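Local coordinates for MW1564 protein (Staphylococcus aureus, PDB 3NTV), which probably transfers a methyl group from S-adenosylmethionine to a hydroxyl oxygen of its substrate, as a putative caffeoyl-CoA O-methyltransferase, at residues Arg57-Leu62 and Asp223-Ser228; Asp61-Leu66 and Met145-Ala150; Gln88-Ser93 and Asn122-Ile127; Lys157-Tyr162 and Glu206-Gln211. One frame throughout, in Å; residues are numbered along the deposited sequence.

How the contacts relate
The four contacts illustrate how one sheet is packed by helices on both faces in a Rossmann-like methyltransferase. Contacts 1 and 2 are its core: both start from helix 57-70, share Asp61 and Leu62, and lie with centres about 6 Å apart. There the chemistry is almost purely apolar, and Leu66 joins the two by packing on Ile227. Contact 3, nearer the edge strand 124-128, is smaller and mixes a methyl contact with a glutamine amide among backbone carbonyls; Phe89 ties it to contact 2. Contact 4 joins two helices on the other face of the sheet. Only partly buried, it combines aromatic packing with an exposed glutamate, about 25 Å from contact 3 between centres.

Contact 1 (Arg57-Leu62 and Asp223-Ser228); sequences RLTLDL and DGLAIS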
# COMPACT_ATOMS: atom_id res chain seq x y z
N ARG A 57 9.96 0.32 8.46
CA ARG A 57 8.97 -0.57 9.02
C ARG A 57 7.62 -0.60 8.31
O ARG A 57 7.11 -1.69 8.02
CB ARG A 57 8.78 -0.30 10.53
CG ARG A 57 7.78 -1.26 11.19
CD ARG A 57 8.30 -2.71 11.21
NE ARG A 57 7.29 -3.64 11.71
CZ ARG A 57 7.13 -3.96 12.99
NH1 ARG A 57 7.90 -3.42 13.92
NH2 ARG A 57 6.17 -4.80 13.34
N LEU A 58 7.01 0.56 8.06
CA LEU A 58 5.68 0.55 7.43
C LEU A 58 5.75 0.06 6.00
O LEU A 58 4.86 -0.65 5.54
CB LEU A 58 4.98 1.92 7.55
CG LEU A 58 4.71 2.36 9.01
CD1 LEU A 58 4.02 3.72 9.04
CD2 LEU A 58 3.87 1.34 9.78
N THR A 59 6.84 0.40 5.30
CA THR A 59 7.06 -0.08 3.91
C THR A 59 7.19 -1.61 3.94
O THR A 59 6.56 -2.31 3.14
CB THR A 59 8.37 0.53 3.37
OG1 THR A 59 8.13 1.93 3.14
CG2 THR A 59 8.83 -0.14 2.07
N LEU A 60 8.02 -2.13 4.84
CA LEU A 60 8.21 -3.58 4.96
C LEU A 60 6.90 -4.27 5.25
O LEU A 60 6.59 -5.27 4.62
CB LEU A 60 9.23 -3.90 6.06
CG LEU A 60 9.37 -5.38 6.35
CD1 LEU A 60 10.37 -6.01 5.39
CD2 LEU A 60 9.67 -5.61 7.80
N ASP A 61 6.10 -3.74 6.20
CA ASP A 61 4.85 -4.40 6.54
C ASP A 61 3.80 -4.40 5.43
O ASP A 61 3.06 -5.36 5.28
CB ASP A 61 4.34 -3.91 7.89
CG ASP A 61 5.18 -4.41 9.06
OD1 ASP A 61 5.99 -5.37 8.86
OD2 ASP A 61 5.01 -3.89 10.17
N LEU A 62 3.83 -3.37 4.58
CA LEU A 62 2.99 -3.35 3.39
C LEU A 62 3.45 -4.45 2.41
O LEU A 62 2.60 -5.18 1.89
CB LEU A 62 3.04 -1.99 2.68
CG LEU A 62 2.35 -1.94 1.30
CD1 LEU A 62 0.84 -2.27 1.39
CD2 LEU A 62 2.47 -0.53 0.71
N ASP A 223 10.33 6.44 2.38
CA ASP A 223 11.17 6.98 1.31
C ASP A 223 10.49 7.02 -0.04
O ASP A 223 11.15 7.35 -1.03
CB ASP A 223 12.43 6.10 1.21
CG ASP A 223 13.32 6.18 2.43
OD1 ASP A 223 13.48 7.28 2.98
OD2 ASP A 223 13.86 5.12 2.83
N GLY A 224 9.22 6.64 -0.09
CA GLY A 224 8.46 6.57 -1.34
C GLY A 224 8.48 5.14 -1.85
O GLY A 224 9.54 4.49 -1.84
N LEU A 225 7.33 4.61 -2.28
CA LEU A 225 7.24 3.23 -2.77
C LEU A 225 6.41 3.16 -4.04
O LEU A 225 5.42 3.87 -4.16
CB LEU A 225 6.58 2.35 -1.67
CG LEU A 225 6.66 0.82 -1.88
CD1 LEU A 225 8.10 0.32 -1.72
CD2 LEU A 225 5.78 0.09 -0.88
N ALA A 226 6.85 2.36 -5.01
CA ALA A 226 6.04 2.12 -6.20
C ALA A 226 5.76 0.64 -6.26
O ALA A 226 6.60 -0.19 -5.85
CB ALA A 226 6.74 2.57 -7.47
N ILE A 227 4.56 0.31 -6.75
CA ILE A 227 4.13 -1.06 -6.94
C ILE A 227 3.75 -1.19 -8.40
O ILE A 227 2.86 -0.44 -8.86
CB ILE A 227 2.94 -1.44 -6.03
CG1 ILE A 227 3.30 -1.31 -4.53
CG2 ILE A 227 2.37 -2.84 -6.38
CD1 ILE A 227 1.98 -1.31 -3.64
N SER A 228 4.38 -2.14 -9.10
CA SER A 228 4.15 -2.38 -10.52
C SER A 228 3.70 -3.81 -10.75
O SER A 228 4.39 -4.74 -10.36
CB SER A 228 5.41 -2.11 -11.34
OG SER A 228 5.93 -0.80 -11.15
O HOH W 1 10.13 3.35 1.87
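Leu62 and Leu225 meet through methyl groups alone, while the flat groups of helix 57-70 sit elsewhere on its surface: the carboxylate carbon of Asp61 lies at the edge of the Arg57 guanidinium, in its plane. This is an i to i+4 salt bridge in which Arg57 NE reaches Asp61 OD2 at 2.8 Å, on the syn side but 34° out of the carboxylate plane. His33 also bonds to that oxygen.

Leu225 supplies a fork to the contact. Its CD2 lies 3.7 Å from Leu62 CD2, and its CD1 lies 3.9 Å from Thr59 CG2. Thr59 divides its branches by polarity: with CG2 anti to the backbone N, the methyl faces Leu225 and OG1 is left to bond Asp222. A water donates to Thr59 OG1 and accepts from Asp223 N, bridging helix and chain just before the strand. Ile227 CD1 adds a looser contact, 4.4 Å from Leu62 CD2.

Segment 57-62 runs nearly parallel to strand 225-228 (13°), packed on one face of the sheet. Ile173 of strand 170-175 and Leu219 of strand 214-219 extend the apolar floor, and Met69 of the second subunit packs against Ile227.

Contact 2 (Asp61-Leu66 and Met145-Ala150); sequences DLIKQL and MIFIDA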
# COMPACT_ATOMS: atom_id res chain seq x y z
N ASP A 61 6.10 -3.74 6.20
CA ASP A 61 4.85 -4.40 6.54
C ASP A 61 3.80 -4.40 5.43
O ASP A 61 3.06 -5.36 5.28
CB ASP A 61 4.34 -3.91 7.89
CG ASP A 61 5.18 -4.41 9.06
OD1 ASP A 61 5.99 -5.37 8.86
OD2 ASP A 61 5.01 -3.89 10.17
N LEU A 62 3.83 -3.37 4.58
CA LEU A 62 2.99 -3.35 3.39
C LEU A 62 3.45 -4.45 2.41
O LEU A 62 2.60 -5.18 1.89
CB LEU A 62 3.04 -1.99 2.68
CG LEU A 62 2.35 -1.94 1.30
CD1 LEU A 62 0.84 -2.27 1.39
CD2 LEU A 62 2.47 -0.53 0.71
N ILE A 63 4.77 -4.57 2.19
CA ILE A 63 5.30 -5.58 1.24
C ILE A 63 4.96 -6.99 1.73
O ILE A 63 4.57 -7.84 0.93
CB ILE A 63 6.81 -5.39 1.00
CG1 ILE A 63 7.11 -4.01 0.33
CG2 ILE A 63 7.33 -6.52 0.09
CD1 ILE A 63 8.61 -3.62 0.41
N LYS A 64 5.06 -7.23 3.06
CA LYS A 64 4.70 -8.52 3.65
C LYS A 64 3.21 -8.81 3.34
O LYS A 64 2.87 -9.94 3.03
CB LYS A 64 4.96 -8.50 5.16
CG LYS A 64 6.47 -8.45 5.46
CD LYS A 64 6.77 -8.53 6.94
CE LYS A 64 6.60 -9.91 7.54
NZ LYS A 64 7.02 -9.89 8.98
N GLN A 65 2.33 -7.78 3.42
CA GLN A 65 0.92 -7.94 3.11
C GLN A 65 0.72 -8.29 1.62
O GLN A 65 -0.11 -9.12 1.29
CB GLN A 65 0.15 -6.66 3.50
CG GLN A 65 -1.34 -6.85 3.65
CD GLN A 65 -1.77 -7.27 5.05
OE1 GLN A 65 -2.56 -6.60 5.70
NE2 GLN A 65 -1.29 -8.41 5.52
N LEU A 66 1.52 -7.67 0.73
CA LEU A 66 1.44 -7.95 -0.71
C LEU A 66 1.86 -9.39 -0.98
O LEU A 66 1.25 -10.06 -1.81
CB LEU A 66 2.34 -6.97 -1.49
CG LEU A 66 1.97 -5.48 -1.38
CD1 LEU A 66 2.96 -4.60 -2.13
CD2 LEU A 66 0.60 -5.23 -1.88
N MSE A 145 8.01 -11.77 -7.38
CA MSE A 145 8.25 -10.38 -6.95
C MSE A 145 9.75 -10.06 -7.12
O MSE A 145 10.61 -10.90 -6.84
CB MSE A 145 7.84 -10.22 -5.45
CG MSE A 145 8.20 -8.86 -4.85
SE MSE A 145 7.79 -8.87 -2.94
CE MSE A 145 5.90 -8.46 -3.05
N ILE A 146 10.02 -8.83 -7.58
CA ILE A 146 11.36 -8.26 -7.68
C ILE A 146 11.34 -7.02 -6.77
O ILE A 146 10.41 -6.20 -6.86
CB ILE A 146 11.77 -7.95 -9.14
CG1 ILE A 146 11.86 -9.27 -9.97
CG2 ILE A 146 13.13 -7.21 -9.15
CD1 ILE A 146 12.13 -9.12 -11.47
N PHE A 147 12.36 -6.88 -5.93
CA PHE A 147 12.45 -5.72 -5.01
C PHE A 147 13.70 -4.92 -5.32
O PHE A 147 14.81 -5.44 -5.24
CB PHE A 147 12.42 -6.23 -3.57
CG PHE A 147 12.39 -5.19 -2.46
CD1 PHE A 147 11.73 -3.98 -2.63
CD2 PHE A 147 12.91 -5.49 -1.20
CE1 PHE A 147 11.65 -3.04 -1.59
CE2 PHE A 147 12.81 -4.55 -0.16
CZ PHE A 147 12.18 -3.34 -0.36
N ILE A 148 13.51 -3.67 -5.77
CA ILE A 148 14.61 -2.78 -6.18
C ILE A 148 14.56 -1.44 -5.43
O ILE A 148 13.49 -1.02 -4.99
CB ILE A 148 14.45 -2.53 -7.72
CG1 ILE A 148 14.68 -3.80 -8.54
CG2 ILE A 148 15.37 -1.41 -8.26
CD1 ILE A 148 14.03 -3.66 -10.02
N ASP A 149 15.70 -0.76 -5.31
CA ASP A 149 15.80 0.59 -4.77
C ASP A 149 16.07 1.50 -5.98
O ASP A 149 17.05 1.28 -6.69
CB ASP A 149 16.91 0.67 -3.73
CG ASP A 149 17.14 2.02 -3.05
OD1 ASP A 149 17.11 3.06 -3.75
OD2 ASP A 149 17.42 2.03 -1.84
N ALA A 150 15.19 2.50 -6.24
CA ALA A 150 15.33 3.37 -7.42
C ALA A 150 16.66 4.12 -7.47
O ALA A 150 17.11 4.50 -8.55
CB ALA A 150 14.21 4.38 -7.46
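Ile63 sends its two branches to two different residues of strand 145-149, and this division carries most of the contact. Its CG2 sits 3.9 Å from SE of Met145, which is present here as selenomethionine, and 4.0 Å from that residue's terminal CE. The longer branch ends in CD1, which touches the far end of the Phe147 ring, 3.7 Å from CZ and equally close to CE1, approaching the ring plane obliquely. One turn further along the helix, Leu66 CB lies 4.2 Å from Met145 CE. Every touching residue is buried and the surfaces exchange only van der Waals contacts.

What sets the groups in place is partly torsional. The Met145 chain leaves the strand extended and bends only at its last torsion (chi3 -83°), which carries CE to where it meets both Ile63 and Leu66. Ile63 has CG2 anti to its backbone N (CG1 at chi1 -63°), an orientation that turns CG2 to the selenium and leaves the CG1 branch for the ring. Residues 145 and 147 face the helix together because they are two apart on the strand; backbone bonds to Leu76 and Ile78 of strand 74-78 fix that side of it.

Second-shell residues pack on these groups. Phe89 touches both Ile63 and Phe147, and Ile173 of the neighbouring strand 170-175 touches Ile63, Leu66 and Phe147. Segment 61-66 runs nearly antiparallel to strand 145-149, at 166°, flanked by helix 84-90 toward one edge of the sheet and by strand 225-230 toward the other.

Contact 3 (Gln88-Ser93 and Asn122-Ile127); sequences QFASIS and NQVRII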
# COMPACT_ATOMS: atom_id res chain seq x y z
N GLN A 88 12.77 -11.13 6.83
CA GLN A 88 11.39 -10.75 7.12
C GLN A 88 10.44 -11.40 6.11
O GLN A 88 9.41 -11.94 6.50
CB GLN A 88 11.23 -9.22 7.14
CG GLN A 88 11.83 -8.58 8.40
CD GLN A 88 10.93 -8.69 9.62
OE1 GLN A 88 9.98 -9.45 9.65
NE2 GLN A 88 11.21 -7.90 10.65
N PHE A 89 10.82 -11.43 4.83
CA PHE A 89 9.97 -12.07 3.81
C PHE A 89 9.94 -13.59 4.01
O PHE A 89 8.87 -14.19 3.93
CB PHE A 89 10.46 -11.74 2.39
CG PHE A 89 10.53 -10.26 2.03
CD1 PHE A 89 9.68 -9.34 2.62
CD2 PHE A 89 11.42 -9.81 1.06
CE1 PHE A 89 9.71 -7.99 2.25
CE2 PHE A 89 11.46 -8.46 0.71
CZ PHE A 89 10.61 -7.56 1.32
N ALA A 90 11.12 -14.21 4.24
CA ALA A 90 11.20 -15.66 4.43
C ALA A 90 10.43 -16.10 5.69
O ALA A 90 9.90 -17.21 5.71
CB ALA A 90 12.65 -16.09 4.54
N SER A 91 10.32 -15.20 6.70
CA SER A 91 9.61 -15.52 7.94
C SER A 91 8.12 -15.73 7.77
O SER A 91 7.46 -16.29 8.65
CB SER A 91 9.90 -14.48 9.03
OG SER A 91 9.14 -13.30 8.80
N ILE A 92 7.54 -15.23 6.65
CA ILE A 92 6.11 -15.35 6.41
C ILE A 92 5.63 -16.80 6.22
O ILE A 92 4.55 -17.19 6.72
CB ILE A 92 5.67 -14.43 5.23
CG1 ILE A 92 5.99 -12.97 5.53
CG2 ILE A 92 4.18 -14.65 4.86
CD1 ILE A 92 5.94 -12.06 4.23
N SER A 93 6.41 -17.60 5.48
CA SER A 93 6.05 -18.97 5.16
C SER A 93 7.30 -19.79 4.88
O SER A 93 8.26 -19.26 4.30
CB SER A 93 5.13 -18.98 3.94
OG SER A 93 4.56 -20.26 3.71
N ASN A 122 18.46 -21.95 4.32
CA ASN A 122 17.77 -22.78 3.35
C ASN A 122 16.76 -21.97 2.52
O ASN A 122 16.42 -22.38 1.42
CB ASN A 122 17.04 -23.95 4.06
CG ASN A 122 16.02 -23.53 5.08
OD1 ASN A 122 16.25 -22.62 5.89
ND2 ASN A 122 14.92 -24.28 5.15
N GLN A 123 16.25 -20.85 3.06
CA GLN A 123 15.27 -20.06 2.34
C GLN A 123 15.87 -18.88 1.58
O GLN A 123 15.24 -18.40 0.63
CB GLN A 123 14.21 -19.50 3.30
CG GLN A 123 13.29 -20.58 3.85
CD GLN A 123 12.15 -19.97 4.60
OE1 GLN A 123 11.19 -19.40 4.02
NE2 GLN A 123 12.23 -20.04 5.91
N VAL A 124 17.03 -18.38 2.03
CA VAL A 124 17.64 -17.19 1.42
C VAL A 124 18.99 -17.53 0.79
O VAL A 124 19.86 -18.10 1.44
CB VAL A 124 17.79 -16.03 2.45
CG1 VAL A 124 18.40 -14.76 1.80
CG2 VAL A 124 16.46 -15.72 3.14
N ARG A 125 19.17 -17.09 -0.46
CA ARG A 125 20.41 -17.28 -1.22
C ARG A 125 21.02 -15.90 -1.45
O ARG A 125 20.35 -15.02 -1.99
CB ARG A 125 20.04 -17.97 -2.56
CG ARG A 125 21.08 -17.94 -3.66
CD ARG A 125 20.64 -18.82 -4.83
NE ARG A 125 19.61 -18.22 -5.69
CZ ARG A 125 19.35 -18.67 -6.91
NH1 ARG A 125 20.04 -19.68 -7.42
NH2 ARG A 125 18.40 -18.09 -7.65
N ILE A 126 22.29 -15.72 -1.07
CA ILE A 126 22.99 -14.46 -1.30
C ILE A 126 23.85 -14.66 -2.53
O ILE A 126 24.69 -15.57 -2.55
CB ILE A 126 23.86 -14.02 -0.07
CG1 ILE A 126 22.98 -13.79 1.17
CG2 ILE A 126 24.71 -12.74 -0.42
CD1 ILE A 126 23.76 -13.70 2.47
N ILE A 127 23.66 -13.81 -3.54
CA ILE A 127 24.44 -13.86 -4.77
C ILE A 127 25.44 -12.71 -4.63
O ILE A 127 25.05 -11.55 -4.56
CB ILE A 127 23.53 -13.74 -6.04
CG1 ILE A 127 22.46 -14.85 -6.10
CG2 ILE A 127 24.38 -13.71 -7.34
CD1 ILE A 127 22.98 -16.32 -6.24
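Ala90 and Gln123 bring their CA atoms within 6.3 Å, where Ala90 of helix 84-90 passes the residues that lead into strand 124-128. Around and beyond Ala90 the chain is held by short-range bonds: Ile92 N reaches Phe89 O at 3.2 Å, and Gln88 O receives the hydroxyl of Ser91 at 2.7 Å, with a weak bond from Ser91 N besides. The hydroxyl stands 28° from the plane of that carbonyl. Ser93 then takes an extended backbone, and its own hydroxyl is engaged by Asp95. On the other side Gln123 has a turn-like backbone and Val124 begins the strand, whose residues pair with strand 97-102.

The Ala90 methyl group faces two side chains. Its CB lies 3.9 Å from Gln123 CB and 4.1 Å from Val124 CG2. A chi1 of -178° puts Val124 CG1 anti to its backbone N and so leaves CG2 as the branch that reaches the alanine. Phe120 also packs on Ala90, and Leu115 of helix 105-117 on Val124. The short side chain of Ala90 is consistent with this close approach of the backbones.

Gln123 extends beyond CG toward the backbone of Ala90 and Ser93, its modelled OE1 3.1 Å from Ala90 O and 2.9 Å from Ser93 O. Two carbonyl oxygens so near an amide oxygen suggest that the amide is turned over. With the amide reversed, NE2 may form hydrogen bonds to these carbonyls, though the model as it stands does not settle the matter.

Contact 4 (Lys157-Tyr162 and Glu206-Gln211); sequences KFFEIY and EWLIKQ
Phe159 and Trp207 form an offset edge-to-face aromatic pair between helix 155-162 and helix 192-209, on one side of the Rossmann-like sheet characteristic of class I methyltransferases. The six-membered ring of the tryptophan turns its edge to the phenylalanine face, with planes 88° apart and centroids separated by 5.2 Å.

Phe159 can be followed outward. Its CB already meets the indole, 3.9 Å from both CH2 and CZ3 of Trp207. At CG the same two atoms are still the partners. CD2 makes the closest approach, 3.4 Å from Trp207 CH2, on the flank of the ring nearer the tryptophan, and CE2 follows at 4.1 Å from that same CH2. Across the ring the neighbour changes: CE1 lies 3.5 Å from Leu208 CD1, and CZ touches the same methyl at 3.8 Å. Because CG is anti to the backbone N (chi1 -172°), the ring projects away from its own helix and toward Trp207 and Leu208.

Tyr214 adds a second edge-to-face partner to Phe159, and Leu208 continues onto Thr216 of strand 214-219, so the helix pair is seated on the sheet. Toward solvent the character changes. Glu160 runs obliquely past the tryptophan, its CG 3.6 Å from Trp207 CZ2 and its carboxylate nearly perpendicular to the indole, ending with OE2 3.7 Å from that same CZ2 carbon.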
# COMPACT_ATOMS: atom_id res chain seq x y z
N LYS A 157 18.50 -0.20 -15.54
CA LYS A 157 19.12 -1.37 -16.16
C LYS A 157 18.74 -2.62 -15.40
O LYS A 157 18.43 -3.62 -16.02
CB LYS A 157 20.65 -1.22 -16.20
CG LYS A 157 21.17 -0.29 -17.29
CD LYS A 157 22.69 -0.30 -17.30
CE LYS A 157 23.27 0.50 -18.45
NZ LYS A 157 24.70 0.16 -18.68
N PHE A 158 18.71 -2.57 -14.05
CA PHE A 158 18.33 -3.74 -13.25
C PHE A 158 16.91 -4.15 -13.57
O PHE A 158 16.66 -5.34 -13.75
CB PHE A 158 18.53 -3.50 -11.74
CG PHE A 158 19.93 -3.12 -11.30
CD1 PHE A 158 21.04 -3.49 -12.06
CD2 PHE A 158 20.13 -2.43 -10.12
CE1 PHE A 158 22.33 -3.13 -11.64
CE2 PHE A 158 21.42 -2.07 -9.71
CZ PHE A 158 22.51 -2.44 -10.47
N PHE A 159 15.98 -3.18 -13.71
CA PHE A 159 14.61 -3.51 -14.08
C PHE A 159 14.59 -4.22 -15.44
O PHE A 159 13.95 -5.26 -15.56
CB PHE A 159 13.76 -2.23 -14.12
CG PHE A 159 12.28 -2.41 -14.32
CD1 PHE A 159 11.38 -2.16 -13.28
CD2 PHE A 159 11.76 -2.77 -15.56
CE1 PHE A 159 10.00 -2.31 -13.47
CE2 PHE A 159 10.38 -2.90 -15.76
CZ PHE A 159 9.51 -2.66 -14.71
N GLU A 160 15.32 -3.70 -16.45
CA GLU A 160 15.33 -4.34 -17.78
C GLU A 160 15.97 -5.74 -17.77
O GLU A 160 15.46 -6.65 -18.42
CB GLU A 160 16.06 -3.45 -18.81
CG GLU A 160 15.40 -2.10 -19.06
CD GLU A 160 16.19 -1.15 -19.93
OE1 GLU A 160 17.43 -1.03 -19.73
OE2 GLU A 160 15.58 -0.48 -20.79
N ILE A 161 17.07 -5.92 -17.01
CA ILE A 161 17.77 -7.21 -16.94
C ILE A 161 16.95 -8.32 -16.29
O ILE A 161 16.93 -9.44 -16.79
CB ILE A 161 19.15 -7.07 -16.22
CG1 ILE A 161 20.15 -6.21 -17.02
CG2 ILE A 161 19.79 -8.44 -15.89
CD1 ILE A 161 21.38 -5.73 -16.18
N TYR A 162 16.29 -8.01 -15.15
CA TYR A 162 15.66 -9.04 -14.32
C TYR A 162 14.18 -9.30 -14.52
O TYR A 162 13.74 -10.42 -14.27
CB TYR A 162 16.01 -8.82 -12.82
CG TYR A 162 17.50 -8.93 -12.56
CD1 TYR A 162 18.14 -10.18 -12.56
CD2 TYR A 162 18.29 -7.79 -12.41
CE1 TYR A 162 19.51 -10.28 -12.36
CE2 TYR A 162 19.67 -7.89 -12.22
CZ TYR A 162 20.28 -9.14 -12.19
OH TYR A 162 21.63 -9.27 -11.97
N GLU A 206 9.72 8.42 -14.24
CA GLU A 206 9.14 8.78 -15.53
C GLU A 206 9.25 7.62 -16.51
O GLU A 206 8.32 7.37 -17.26
CB GLU A 206 9.85 10.01 -16.12
CG GLU A 206 9.61 11.30 -15.35
CD GLU A 206 8.26 11.97 -15.51
OE1 GLU A 206 7.95 12.85 -14.68
OE2 GLU A 206 7.52 11.65 -16.47
N TRP A 207 10.39 6.93 -16.53
CA TRP A 207 10.60 5.81 -17.44
C TRP A 207 9.65 4.65 -17.05
O TRP A 207 9.04 4.02 -17.92
CB TRP A 207 12.07 5.39 -17.36
CG TRP A 207 12.39 4.13 -18.09
CD1 TRP A 207 12.74 4.01 -19.41
CD2 TRP A 207 12.45 2.81 -17.54
NE1 TRP A 207 13.00 2.69 -19.71
CE2 TRP A 207 12.86 1.94 -18.57
CE3 TRP A 207 12.24 2.29 -16.24
CZ2 TRP A 207 13.02 0.57 -18.36
CZ3 TRP A 207 12.42 0.93 -16.04
CH2 TRP A 207 12.78 0.08 -17.09
N LEU A 208 9.50 4.40 -15.74
CA LEU A 208 8.64 3.33 -15.24
C LEU A 208 7.18 3.48 -15.65
O LEU A 208 6.58 2.53 -16.14
CB LEU A 208 8.77 3.21 -13.73
CG LEU A 208 7.90 2.15 -13.02
CD1 LEU A 208 8.24 0.76 -13.51
CD2 LEU A 208 8.10 2.26 -11.52
N ILE A 209 6.61 4.68 -15.45
CA ILE A 209 5.21 4.95 -15.80
C ILE A 209 4.92 4.77 -17.29
O ILE A 209 3.77 4.56 -17.66
CB ILE A 209 4.69 6.31 -15.28
CG1 ILE A 209 5.43 7.50 -15.91
CG2 ILE A 209 4.72 6.36 -13.78
CD1 ILE A 209 4.78 8.89 -15.70
N LYS A 210 5.97 4.86 -18.14
CA LYS A 210 5.87 4.72 -19.59
C LYS A 210 6.06 3.29 -20.12
O LYS A 210 6.00 3.08 -21.33
CB LYS A 210 6.78 5.72 -20.32
CG LYS A 210 6.51 7.20 -20.01
CD LYS A 210 5.09 7.67 -20.36
CE LYS A 210 4.90 9.16 -20.15
NZ LYS A 210 3.91 9.44 -19.08
N GLN A 211 6.27 2.30 -19.22
CA GLN A 211 6.42 0.90 -19.63
C GLN A 211 5.01 0.33 -19.90
O GLN A 211 4.21 0.27 -18.96
CB GLN A 211 7.18 0.07 -18.56
CG GLN A 211 8.60 0.56 -18.20
CD GLN A 211 9.54 0.60 -19.39
OE1 GLN A 211 9.85 1.67 -19.92
NE2 GLN A 211 10.00 -0.56 -19.82